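Local structure of lectin (2EIG) at residues G57-F62 against I163-D168; P50-A55 against D191-L196; G81-L86 against L102-S107; V200-S205 against W221-T226. The protein probably binds L-fucosyl-containing sugars as a tetrameric seed lectin of the legume family, each subunit carrying a manganese and a calcium ion. All blocks are in the same frame, centred on the assembly; numbering follows the deposited sequence.

Contact 1 of 4, residues G57-F62 against I163-D168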
loop_
_atom_site.group_PDB
_atom_site.type_symbol
_atom_site.label_atom_id
_atom_site.label_comp_id
_atom_site.label_asym_id
_atom_site.label_seq_id
_atom_site.Cartn_x
_atom_site.Cartn_y
_atom_site.Cartn_z
ATOM N N GLY A 57 4.437 8.808 -18.575
ATOM C CA GLY A 57 3.508 8.247 -17.620
ATOM C C GLY A 57 4.025 8.413 -16.188
ATOM O O GLY A 57 3.443 7.850 -15.288
ATOM N N ASN A 58 5.135 9.144 -16.008
ATOM C CA ASN A 58 5.705 9.447 -14.675
ATOM C C ASN A 58 4.764 10.301 -13.827
ATOM O O ASN A 58 4.117 11.167 -14.342
ATOM C CB ASN A 58 7.073 10.137 -14.775
ATOM C CG ASN A 58 8.199 9.162 -15.209
ATOM O OD1 ASN A 58 9.211 9.569 -15.785
ATOM N ND2 ASN A 58 8.005 7.873 -14.935
ATOM N N VAL A 59 4.711 10.023 -12.521
ATOM C CA VAL A 59 3.936 10.810 -11.567
ATOM C C VAL A 59 4.909 11.468 -10.589
ATOM O O VAL A 59 5.956 10.871 -10.239
ATOM C CB VAL A 59 2.940 9.931 -10.834
ATOM C CG1 VAL A 59 2.108 10.731 -9.810
ATOM C CG2 VAL A 59 2.053 9.176 -11.859
ATOM N N ALA A 60 4.598 12.695 -10.186
ATOM C CA ALA A 60 5.443 13.435 -9.226
ATOM C C ALA A 60 5.473 12.810 -7.827
ATOM O O ALA A 60 4.471 12.218 -7.346
ATOM C CB ALA A 60 5.005 14.976 -9.141
ATOM N N SER A 61 6.629 12.939 -7.159
ATOM C CA SER A 61 6.655 12.762 -5.717
ATOM C C SER A 61 6.654 14.126 -5.098
ATOM O O SER A 61 7.132 15.109 -5.685
ATOM C CB SER A 61 7.908 11.991 -5.250
ATOM O OG SER A 61 7.778 10.649 -5.641
ATOM N N PHE A 62 6.122 14.222 -3.885
ATOM C CA PHE A 62 6.295 15.456 -3.165
ATOM C C PHE A 62 6.406 15.218 -1.682
ATOM O O PHE A 62 6.044 14.148 -1.155
ATOM C CB PHE A 62 5.225 16.520 -3.501
ATOM C CG PHE A 62 3.795 16.165 -3.078
ATOM C CD1 PHE A 62 3.349 16.403 -1.776
ATOM C CD2 PHE A 62 2.903 15.652 -4.008
ATOM C CE1 PHE A 62 2.031 16.096 -1.387
ATOM C CE2 PHE A 62 1.589 15.327 -3.639
ATOM C CZ PHE A 62 1.157 15.561 -2.321
ATOM N N ILE A 163 3.357 15.821 4.891
ATOM C CA ILE A 163 2.672 14.944 3.953
ATOM C C ILE A 163 3.672 14.510 2.909
ATOM O O ILE A 163 4.410 15.326 2.325
ATOM C CB ILE A 163 1.479 15.675 3.313
ATOM C CG1 ILE A 163 0.438 16.090 4.395
ATOM C CG2 ILE A 163 0.835 14.823 2.187
ATOM C CD1 ILE A 163 -0.565 17.110 3.882
ATOM N N ILE A 164 3.767 13.217 2.694
ATOM C CA ILE A 164 4.734 12.751 1.699
ATOM C C ILE A 164 3.874 12.011 0.711
ATOM O O ILE A 164 3.047 11.223 1.122
ATOM C CB ILE A 164 5.819 11.796 2.268
ATOM C CG1 ILE A 164 6.773 12.531 3.213
ATOM C CG2 ILE A 164 6.651 11.157 1.120
ATOM C CD1 ILE A 164 7.766 11.596 3.957
ATOM N N TYR A 165 4.029 12.325 -0.571
ATOM C CA TYR A 165 3.528 11.461 -1.621
ATOM C C TYR A 165 4.677 10.754 -2.290
ATOM O O TYR A 165 5.504 11.378 -2.941
ATOM C CB TYR A 165 2.712 12.250 -2.657
ATOM C CG TYR A 165 2.031 11.313 -3.643
ATOM C CD1 TYR A 165 0.915 10.559 -3.274
ATOM C CD2 TYR A 165 2.551 11.137 -4.915
ATOM C CE1 TYR A 165 0.353 9.665 -4.164
ATOM C CE2 TYR A 165 1.983 10.280 -5.821
ATOM C CZ TYR A 165 0.894 9.550 -5.449
ATOM O OH TYR A 165 0.367 8.720 -6.391
ATOM N N ASP A 166 4.695 9.446 -2.192
ATOM C CA ASP A 166 5.702 8.674 -2.895
ATOM C C ASP A 166 5.141 8.125 -4.218
ATOM O O ASP A 166 4.355 7.209 -4.194
ATOM C CB ASP A 166 6.217 7.541 -2.008
ATOM C CG ASP A 166 7.135 6.598 -2.766
ATOM O OD1 ASP A 166 7.838 7.076 -3.651
ATOM O OD2 ASP A 166 7.130 5.391 -2.499
ATOM N N SER A 167 5.518 8.721 -5.352
ATOM C CA SER A 167 5.043 8.258 -6.661
ATOM C C SER A 167 5.438 6.809 -6.952
ATOM O O SER A 167 4.697 6.103 -7.596
ATOM C CB SER A 167 5.542 9.167 -7.803
ATOM O OG SER A 167 6.961 9.207 -7.842
ATOM N N ASP A 168 6.570 6.348 -6.412
ATOM C CA ASP A 168 6.963 4.937 -6.580
ATOM C C ASP A 168 5.881 3.926 -6.170
ATOM O O ASP A 168 5.583 3.026 -6.934
ATOM C CB ASP A 168 8.319 4.639 -5.904
ATOM C CG ASP A 168 8.817 3.189 -6.141
ATOM O OD1 ASP A 168 10.032 3.065 -6.433
ATOM O OD2 ASP A 168 8.043 2.172 -6.029
#
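Phe-62 and Tyr-165 pair side by side across the two strands as partners of an antiparallel hydrogen-bonded pair, and what meets the phenylalanine ring is chiefly the CB of the tyrosine. That CB stands over one face, 3.6 Å from the centroid of the Phe-62 ring and 19° off its normal, a CH-pi contact. The two rings are near parallel (22°) but slid apart, with centroids 5.8 Å away from each other, so they barely overlap. Torsions explain the offset: Phe-62 sets its CG between its own N and carbonyl carbon (chi1 66°), which lays the ring beneath the neighbouring strand, while Tyr-165 has CG anti to N and sends its ring along the sheet toward Val-59. There Val-59 CG1 lies 4.0 Å from Tyr-165 CE2, and Ala-60 O comes to the ring's edge, in its plane, 3.3 Å from Tyr-165 CD2. The phenol OH reaches further, to Ile-190 O and Leu-192 N. Both strands belong to the large back sheet of the legume lectin jelly roll, and Phe-62 points into the sandwich, where Ile-163 CG2 lies 4.0 Å from Phe-62 CE1. Two backbone bonds close the pair, Phe-62 N to Tyr-165 O at 3.1 Å and Tyr-165 N to Phe-62 O at 2.8 Å. Where one strand begins and the other has just ended, Ser-61 OG and Ser-167 OG join in a hydrogen bond of 2.8 Å. Thr-185 OG1 of the second subunit shares hydrogen bonds with Ser-61 OG and Asp-166 OD1, and Lys-147 of that subunit forms salt bridges with Asp-166 and Asp-168.

Contact 2 of 4, residues P50-A55 against D191-L196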
loop_
_atom_site.group_PDB
_atom_site.type_symbol
_atom_site.label_atom_id
_atom_site.label_comp_id
_atom_site.label_asym_id
_atom_site.label_seq_id
_atom_site.Cartn_x
_atom_site.Cartn_y
_atom_site.Cartn_z
ATOM N N PRO A 50 3.138 20.482 -11.822
ATOM C CA PRO A 50 3.007 19.335 -12.692
ATOM C C PRO A 50 3.127 18.053 -11.864
ATOM O O PRO A 50 4.123 17.855 -11.150
ATOM C CB PRO A 50 4.149 19.506 -13.689
ATOM C CG PRO A 50 5.078 20.517 -13.083
ATOM C CD PRO A 50 4.501 21.051 -11.843
ATOM N N ILE A 51 2.103 17.213 -11.901
ATOM C CA ILE A 51 2.129 16.031 -11.033
ATOM C C ILE A 51 2.229 14.735 -11.783
ATOM O O ILE A 51 2.324 13.661 -11.195
ATOM C CB ILE A 51 0.919 15.955 -10.101
ATOM C CG1 ILE A 51 -0.368 16.206 -10.893
ATOM C CG2 ILE A 51 1.161 16.851 -8.858
ATOM C CD1 ILE A 51 -1.548 15.594 -10.309
ATOM N N TRP A 52 2.130 14.827 -13.097
ATOM C CA TRP A 52 2.471 13.714 -13.937
ATOM C C TRP A 52 2.758 14.183 -15.350
ATOM O O TRP A 52 2.348 15.265 -15.758
ATOM C CB TRP A 52 1.394 12.600 -13.889
ATOM C CG TRP A 52 0.023 12.954 -14.309
ATOM C CD1 TRP A 52 -1.010 13.287 -13.506
ATOM C CD2 TRP A 52 -0.500 12.930 -15.649
ATOM N NE1 TRP A 52 -2.140 13.488 -14.233
ATOM C CE2 TRP A 52 -1.871 13.262 -15.558
ATOM C CE3 TRP A 52 0.057 12.644 -16.922
ATOM C CZ2 TRP A 52 -2.697 13.370 -16.682
ATOM C CZ3 TRP A 52 -0.775 12.751 -18.057
ATOM C CH2 TRP A 52 -2.137 13.118 -17.922
ATOM N N ASP A 53 3.480 13.347 -16.077
ATOM C CA ASP A 53 4.007 13.693 -17.359
ATOM C C ASP A 53 3.419 12.755 -18.392
ATOM O O ASP A 53 3.516 11.539 -18.251
ATOM C CB ASP A 53 5.538 13.565 -17.323
ATOM C CG ASP A 53 6.168 13.881 -18.653
ATOM O OD1 ASP A 53 6.155 15.067 -19.018
ATOM O OD2 ASP A 53 6.675 12.944 -19.319
ATOM N N SER A 54 2.812 13.332 -19.433
ATOM C CA SER A 54 2.120 12.553 -20.469
ATOM C C SER A 54 3.024 11.565 -21.212
ATOM O O SER A 54 2.637 10.401 -21.414
ATOM C CB SER A 54 1.332 13.462 -21.464
ATOM O OG SER A 54 2.069 14.618 -21.895
ATOM N N ALA A 55 4.221 12.007 -21.608
ATOM C CA ALA A 55 5.082 11.168 -22.463
ATOM C C ALA A 55 5.502 9.884 -21.741
ATOM O O ALA A 55 5.347 8.773 -22.286
ATOM C CB ALA A 55 6.308 11.949 -22.977
ATOM N N ASP A 191 -3.315 6.890 -6.651
ATOM C CA ASP A 191 -2.665 7.187 -7.917
ATOM C C ASP A 191 -3.073 8.578 -8.385
ATOM O O ASP A 191 -4.177 8.744 -8.905
ATOM C CB ASP A 191 -3.029 6.149 -8.999
ATOM C CG ASP A 191 -2.016 6.119 -10.156
ATOM O OD1 ASP A 191 -1.770 5.001 -10.681
ATOM O OD2 ASP A 191 -1.450 7.185 -10.534
ATOM N N LEU A 192 -2.189 9.575 -8.196
ATOM C CA LEU A 192 -2.480 10.960 -8.588
ATOM C C LEU A 192 -2.863 11.063 -10.035
ATOM O O LEU A 192 -3.678 11.883 -10.398
ATOM C CB LEU A 192 -1.294 11.901 -8.324
ATOM C CG LEU A 192 -0.925 12.182 -6.886
ATOM C CD1 LEU A 192 0.149 13.284 -6.756
ATOM C CD2 LEU A 192 -2.172 12.484 -6.024
ATOM N N LYS A 193 -2.287 10.213 -10.875
ATOM C CA LYS A 193 -2.549 10.295 -12.324
ATOM C C LYS A 193 -3.913 9.710 -12.663
ATOM O O LYS A 193 -4.424 10.025 -13.728
ATOM C CB LYS A 193 -1.422 9.630 -13.134
ATOM C CG LYS A 193 -1.479 9.789 -14.661
ATOM C CD LYS A 193 -0.419 8.930 -15.378
ATOM C CE LYS A 193 -0.521 9.139 -16.917
ATOM N NZ LYS A 193 -0.512 7.874 -17.773
ATOM N N THR A 194 -4.526 8.894 -11.784
ATOM C CA THR A 194 -5.899 8.403 -12.060
ATOM C C THR A 194 -6.918 9.455 -11.698
ATOM O O THR A 194 -7.955 9.611 -12.348
ATOM C CB THR A 194 -6.305 7.046 -11.372
ATOM O OG1 THR A 194 -6.014 7.067 -9.971
ATOM C CG2 THR A 194 -5.638 5.783 -12.015
ATOM N N VAL A 195 -6.641 10.195 -10.634
ATOM C CA VAL A 195 -7.649 11.094 -10.096
ATOM C C VAL A 195 -7.465 12.551 -10.445
ATOM O O VAL A 195 -8.371 13.326 -10.253
ATOM C CB VAL A 195 -7.838 10.907 -8.575
ATOM C CG1 VAL A 195 -8.525 9.548 -8.306
ATOM C CG2 VAL A 195 -6.491 11.028 -7.819
ATOM N N LEU A 196 -6.302 12.939 -10.964
ATOM C CA LEU A 196 -6.061 14.357 -11.159
ATOM C C LEU A 196 -5.437 14.591 -12.532
ATOM O O LEU A 196 -4.800 13.679 -13.070
ATOM C CB LEU A 196 -5.099 14.879 -10.075
ATOM C CG LEU A 196 -5.704 15.137 -8.693
ATOM C CD1 LEU A 196 -4.629 15.343 -7.659
ATOM C CD2 LEU A 196 -6.669 16.298 -8.727
#
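Trp-52 lays its indole against Lys-193, whose CG sits over one face, 3.4 Å from the centroid of the five-membered ring and only 10° off its normal. The lysine chain continues across the same ring system, bringing CE to 3.6 Å from Trp-52 CE3, whereas NZ is too distant for more than a weak cation-pi attraction. At the indole edge, Trp-52 NE1 donates to Leu-196 O over 2.9 Å; the bond is fairly straight (162°) and lies close to the ring plane, though tilted from the plane of the carbonyl. Beside it Ile-51 CD1 packs on Leu-196 CB at 3.6 Å, with Leu-192 CB next to it. Behind these lies the single short helix 192-195. Asp-191 occupies its N-cap, OD2 accepting from Lys-193 N at 3.2 Å, and Leu-196 is the first residue to leave helical angles; its carbonyl, just past the helix, is the one the indole reaches. Further out, Leu-192 and Leu-196 rest on Leu-86 and Val-115 of the seven-stranded sheet, and Lys-129 of the fourth subunit packs on Trp-52. One directional bond at the edge and methylene groups over the face together fix the indole's rotation, its buried N-H satisfied by the Leu-196 carbonyl.

Contact 3 of 4, residues G81-L86 against L102-S107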
loop_
_atom_site.group_PDB
_atom_site.type_symbol
_atom_site.label_atom_id
_atom_site.label_comp_id
_atom_site.label_asym_id
_atom_site.label_seq_id
_atom_site.Cartn_x
_atom_site.Cartn_y
_atom_site.Cartn_z
ATOM N N GLY A 81 -12.878 23.248 9.319
ATOM C CA GLY A 81 -11.599 22.596 9.226
ATOM C C GLY A 81 -10.786 23.327 8.218
ATOM O O GLY A 81 -11.272 24.275 7.627
ATOM N N VAL A 82 -9.550 22.878 8.066
ATOM C CA VAL A 82 -8.661 23.364 7.032
ATOM C C VAL A 82 -8.063 22.106 6.370
ATOM O O VAL A 82 -7.794 21.096 7.028
ATOM C CB VAL A 82 -7.554 24.346 7.598
ATOM C CG1 VAL A 82 -6.776 23.723 8.787
ATOM C CG2 VAL A 82 -6.549 24.802 6.473
ATOM N N VAL A 83 -7.906 22.167 5.056
ATOM C CA VAL A 83 -7.281 21.080 4.324
ATOM C C VAL A 83 -6.089 21.527 3.526
ATOM O O VAL A 83 -6.075 22.640 3.066
ATOM C CB VAL A 83 -8.316 20.347 3.431
ATOM C CG1 VAL A 83 -9.643 20.212 4.228
ATOM C CG2 VAL A 83 -8.514 21.051 2.068
ATOM N N PHE A 84 -5.098 20.648 3.402
ATOM C CA PHE A 84 -4.165 20.687 2.322
ATOM C C PHE A 84 -4.733 19.857 1.148
ATOM O O PHE A 84 -5.176 18.719 1.332
ATOM C CB PHE A 84 -2.781 20.123 2.707
ATOM C CG PHE A 84 -1.835 20.060 1.526
ATOM C CD1 PHE A 84 -1.166 21.218 1.089
ATOM C CD2 PHE A 84 -1.691 18.891 0.796
ATOM C CE1 PHE A 84 -0.337 21.175 -0.012
ATOM C CE2 PHE A 84 -0.865 18.826 -0.299
ATOM C CZ PHE A 84 -0.161 19.965 -0.708
ATOM N N PHE A 85 -4.724 20.431 -0.035
ATOM C CA PHE A 85 -5.324 19.807 -1.195
ATOM C C PHE A 85 -4.623 20.087 -2.540
ATOM O O PHE A 85 -3.980 21.140 -2.746
ATOM C CB PHE A 85 -6.857 20.067 -1.299
ATOM C CG PHE A 85 -7.267 21.424 -1.891
ATOM C CD1 PHE A 85 -7.992 21.472 -3.057
ATOM C CD2 PHE A 85 -7.029 22.630 -1.211
ATOM C CE1 PHE A 85 -8.461 22.693 -3.603
ATOM C CE2 PHE A 85 -7.465 23.880 -1.765
ATOM C CZ PHE A 85 -8.200 23.905 -2.941
ATOM N N LEU A 86 -4.711 19.073 -3.393
ATOM C CA LEU A 86 -4.444 19.131 -4.809
ATOM C C LEU A 86 -5.763 19.099 -5.547
ATOM O O LEU A 86 -6.681 18.271 -5.233
ATOM C CB LEU A 86 -3.650 17.901 -5.263
ATOM C CG LEU A 86 -2.157 17.879 -4.930
ATOM C CD1 LEU A 86 -1.962 17.876 -3.428
ATOM C CD2 LEU A 86 -1.555 16.593 -5.517
ATOM N N LEU A 102 -15.911 21.950 3.245
ATOM C CA LEU A 102 -14.501 22.368 3.339
ATOM C C LEU A 102 -13.958 23.218 2.198
ATOM O O LEU A 102 -12.755 23.428 2.112
ATOM C CB LEU A 102 -13.566 21.170 3.693
ATOM C CG LEU A 102 -13.817 20.605 5.107
ATOM C CD1 LEU A 102 -13.136 19.268 5.360
ATOM C CD2 LEU A 102 -13.418 21.587 6.272
ATOM N N GLY A 103 -14.840 23.779 1.382
ATOM C CA GLY A 103 -14.454 24.581 0.237
ATOM C C GLY A 103 -13.842 23.728 -0.865
ATOM O O GLY A 103 -13.251 24.260 -1.792
ATOM N N ILE A 104 -13.972 22.408 -0.757
ATOM C CA ILE A 104 -13.366 21.490 -1.761
ATOM C C ILE A 104 -14.400 20.628 -2.496
ATOM O O ILE A 104 -14.157 20.141 -3.588
ATOM C CB ILE A 104 -12.259 20.588 -1.171
ATOM C CG1 ILE A 104 -12.783 19.716 -0.002
ATOM C CG2 ILE A 104 -10.998 21.457 -0.783
ATOM C CD1 ILE A 104 -11.742 18.855 0.701
ATOM N N THR A 105 -15.548 20.446 -1.891
ATOM C CA THR A 105 -16.577 19.576 -2.463
ATOM C C THR A 105 -17.793 20.424 -2.778
ATOM O O THR A 105 -18.332 21.057 -1.892
ATOM C CB THR A 105 -16.941 18.451 -1.459
ATOM O OG1 THR A 105 -15.849 17.517 -1.395
ATOM C CG2 THR A 105 -18.239 17.704 -1.864
ATOM N N ASP A 106 -18.216 20.405 -4.035
ATOM C CA ASP A 106 -19.536 20.820 -4.428
ATOM C C ASP A 106 -20.512 19.700 -4.008
ATOM O O ASP A 106 -20.498 18.596 -4.584
ATOM C CB ASP A 106 -19.568 20.986 -5.943
ATOM C CG ASP A 106 -20.941 21.397 -6.483
ATOM O OD1 ASP A 106 -20.973 21.838 -7.635
ATOM O OD2 ASP A 106 -21.972 21.293 -5.797
ATOM N N SER A 107 -21.357 20.005 -3.027
ATOM C CA SER A 107 -22.242 19.039 -2.412
ATOM C C SER A 107 -23.326 18.532 -3.355
ATOM O O SER A 107 -23.899 17.476 -3.086
ATOM C CB SER A 107 -22.897 19.593 -1.128
ATOM O OG SER A 107 -23.876 20.552 -1.434
#
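The loop between strands 81-88 and 115-120 folds back over the seven-stranded sheet of the legume lectin sandwich, close to the paired manganese and calcium site, and this contact is where its residues 102-104 settle on the strand. Ile-104 and Leu-102 share the contact, the first on Phe-85 and Val-83, the second on Val-83 and Gly-81. Ile-104 CG2 stands over one face of the Phe-85 ring, 3.8 Å from the centroid and 14° off the normal, a CH-pi contact displaced toward the rim at CD1. The same methyl also meets Val-83 CG2, 3.8 Å away, tip to tip, so one carbon touches two side chains two residues apart on the same sheet face. Ile-104 directs CG2 there by holding it anti to its carbonyl carbon, with CG1 between N and carbonyl carbon (chi1 58°). The other methyl of the valine, CG1, lies 3.8 Å from Leu-102 CD1. Leu-102 CD2 comes down on bare backbone at Gly-81, 3.5 Å from Gly-81 N, where the backbone angles are ones only glycine takes easily. Leu-102 also touches Glu-118 of the manganese site, its side chain about 5 Å from both metal ions. No hydrogen bond joins the two segments, which meet through apolar surfaces; the loop's polar hold comes instead from Ser-205, bonded to Leu-102 O, and His-42, bonded to Gly-103 O.

Contact 4 of 4, residues V200-S205 against W221-T226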
loop_
_atom_site.group_PDB
_atom_site.type_symbol
_atom_site.label_atom_id
_atom_site.label_comp_id
_atom_site.label_asym_id
_atom_site.label_seq_id
_atom_site.Cartn_x
_atom_site.Cartn_y
_atom_site.Cartn_z
ATOM N N VAL A 200 -1.770 20.766 -11.262
ATOM C CA VAL A 200 -2.698 20.987 -10.166
ATOM C C VAL A 200 -2.317 22.240 -9.388
ATOM O O VAL A 200 -1.219 22.760 -9.518
ATOM C CB VAL A 200 -2.788 19.738 -9.222
ATOM C CG1 VAL A 200 -3.321 18.513 -9.976
ATOM C CG2 VAL A 200 -1.434 19.406 -8.587
ATOM N N SER A 201 -3.254 22.742 -8.594
ATOM C CA SER A 201 -2.883 23.655 -7.559
ATOM C C SER A 201 -2.525 22.787 -6.391
ATOM O O SER A 201 -2.982 21.628 -6.264
ATOM C CB SER A 201 -4.036 24.593 -7.227
ATOM O OG SER A 201 -5.176 23.833 -6.815
ATOM N N VAL A 202 -1.610 23.324 -5.589
ATOM C CA VAL A 202 -1.408 22.859 -4.211
ATOM C C VAL A 202 -1.736 24.045 -3.367
ATOM O O VAL A 202 -1.496 25.225 -3.769
ATOM C CB VAL A 202 0.035 22.325 -3.936
ATOM C CG1 VAL A 202 0.263 21.124 -4.818
ATOM C CG2 VAL A 202 1.131 23.432 -4.223
ATOM N N GLY A 203 -2.290 23.744 -2.203
ATOM C CA GLY A 203 -2.648 24.758 -1.266
ATOM C C GLY A 203 -3.662 24.305 -0.247
ATOM O O GLY A 203 -3.781 23.129 0.103
ATOM N N PHE A 204 -4.379 25.283 0.273
ATOM C CA PHE A 204 -5.227 25.051 1.425
ATOM C C PHE A 204 -6.605 25.567 1.156
ATOM O O PHE A 204 -6.782 26.535 0.429
ATOM C CB PHE A 204 -4.671 25.773 2.659
ATOM C CG PHE A 204 -3.273 25.389 2.990
ATOM C CD1 PHE A 204 -2.198 26.163 2.516
ATOM C CD2 PHE A 204 -3.008 24.253 3.787
ATOM C CE1 PHE A 204 -0.892 25.804 2.831
ATOM C CE2 PHE A 204 -1.676 23.896 4.101
ATOM C CZ PHE A 204 -0.626 24.693 3.614
ATOM N N SER A 205 -7.574 24.898 1.765
ATOM C CA SER A 205 -8.918 25.355 1.784
ATOM C C SER A 205 -9.414 25.238 3.209
ATOM O O SER A 205 -9.096 24.274 3.916
ATOM C CB SER A 205 -9.779 24.487 0.851
ATOM O OG SER A 205 -11.103 24.897 0.949
ATOM N N TRP A 221 5.104 26.975 5.507
ATOM C CA TRP A 221 4.724 25.970 4.517
ATOM C C TRP A 221 5.879 25.802 3.569
ATOM O O TRP A 221 6.369 26.772 3.012
ATOM C CB TRP A 221 3.448 26.415 3.774
ATOM C CG TRP A 221 2.941 25.452 2.703
ATOM C CD1 TRP A 221 2.982 24.082 2.718
ATOM C CD2 TRP A 221 2.224 25.821 1.525
ATOM N NE1 TRP A 221 2.388 23.574 1.579
ATOM C CE2 TRP A 221 1.873 24.626 0.854
ATOM C CE3 TRP A 221 1.810 27.062 0.982
ATOM C CZ2 TRP A 221 1.157 24.634 -0.360
ATOM C CZ3 TRP A 221 1.112 27.068 -0.218
ATOM C CH2 TRP A 221 0.791 25.847 -0.875
ATOM N N SER A 222 6.323 24.562 3.399
ATOM C CA SER A 222 7.368 24.239 2.456
ATOM C C SER A 222 6.782 23.103 1.618
ATOM O O SER A 222 5.897 22.358 2.061
ATOM C CB SER A 222 8.717 23.863 3.148
ATOM O OG SER A 222 8.546 22.724 4.010
ATOM N N PHE A 223 7.252 23.015 0.386
ATOM C CA PHE A 223 6.759 22.026 -0.533
ATOM C C PHE A 223 7.880 21.721 -1.470
ATOM O O PHE A 223 8.535 22.641 -1.990
ATOM C CB PHE A 223 5.625 22.663 -1.335
ATOM C CG PHE A 223 5.018 21.744 -2.344
ATOM C CD1 PHE A 223 3.893 20.973 -2.012
ATOM C CD2 PHE A 223 5.568 21.646 -3.647
ATOM C CE1 PHE A 223 3.307 20.113 -2.967
ATOM C CE2 PHE A 223 4.978 20.783 -4.597
ATOM C CZ PHE A 223 3.862 20.014 -4.230
ATOM N N THR A 224 8.138 20.450 -1.691
ATOM C CA THR A 224 9.101 20.077 -2.738
ATOM C C THR A 224 8.502 18.971 -3.528
ATOM O O THR A 224 8.102 17.955 -2.948
ATOM C CB THR A 224 10.440 19.537 -2.160
ATOM O OG1 THR A 224 10.984 20.513 -1.291
ATOM C CG2 THR A 224 11.438 19.231 -3.289
ATOM N N SER A 225 8.455 19.146 -4.843
ATOM C CA SER A 225 7.966 18.092 -5.714
ATOM C C SER A 225 8.967 17.821 -6.827
ATOM O O SER A 225 9.708 18.720 -7.247
ATOM C CB SER A 225 6.566 18.366 -6.289
ATOM O OG SER A 225 6.558 19.475 -7.174
ATOM N N THR A 226 8.996 16.584 -7.287
ATOM C CA THR A 226 9.902 16.217 -8.393
ATOM C C THR A 226 9.162 15.346 -9.357
ATOM O O THR A 226 8.671 14.290 -9.014
ATOM C CB THR A 226 11.193 15.488 -7.937
ATOM O OG1 THR A 226 12.026 16.413 -7.249
ATOM C CG2 THR A 226 11.984 14.927 -9.132
#
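Trp-221 takes the edge of Phe-204 on one face of its indole, an edge-to-face pair whose planes stand at 65° with the phenyl and six-membered ring centroids 4.6 Å apart. Phe-204 CE1 is the leading atom, over the centre of the indole and 3.4 Å from Trp-221 CD2, with CZ trailing over the five-membered ring. The indole reaches across because CG is anti to the backbone N (chi1 180°), which drives its far end against the opposing strand: Trp-221 CH2 lies against Gly-203 CA at 3.6 Å, and Val-202 O lies at the ring's edge, near its plane, 3.7 Å from the same CH2. The extended backbone of Gly-203 has angles suited to glycine. Val-202 divides its methyls between two aromatic neighbours. CG1 meets Phe-223 CE1 tip to tip at 3.7 Å, while CG2 lies over the face of the Phe-223 ring and also 4.0 Å from Trp-221 CZ2. The indole N-H is taken up by Thr-64 OG1. This is the interior of the legume lectin beta sandwich, where segments 200-205 (strand 199-208, seven-stranded sheet) and 221-226 (strand 214-226, back sheet) face each other, their short axes approaching to 9.8 Å. The rings of Phe-62 and Phe-3 both meet that of Phe-223, Phe-66 meets Phe-204, and Ser-222, next along from Trp-221, touches the bound N-acetylglucosamine.

Overall arrangement
From the N terminus, the chain first passes the loop 50-55, then 57-62, then strand 81-86. Contact 3 closes first, when the loop 102-107 returns to strand 81-86. Contact 1 closes next at 163-168, enclosing contact 3, and contact 2 closes outermost at 191-196, so the three are nested. Contact 4 follows in series, opening at strand 200-205 and closing at 221-226. Contact 1 ties strands within the back sheet, contact 4 joins that sheet to the seven-stranded one, contact 3 seats on the latter the loop 102-107, which passes close to the metal ions, and contact 2 links the helix 192-195 to the loop beside contact 1, where Ala-60 N meets Ile-51 O at 2.7 Å.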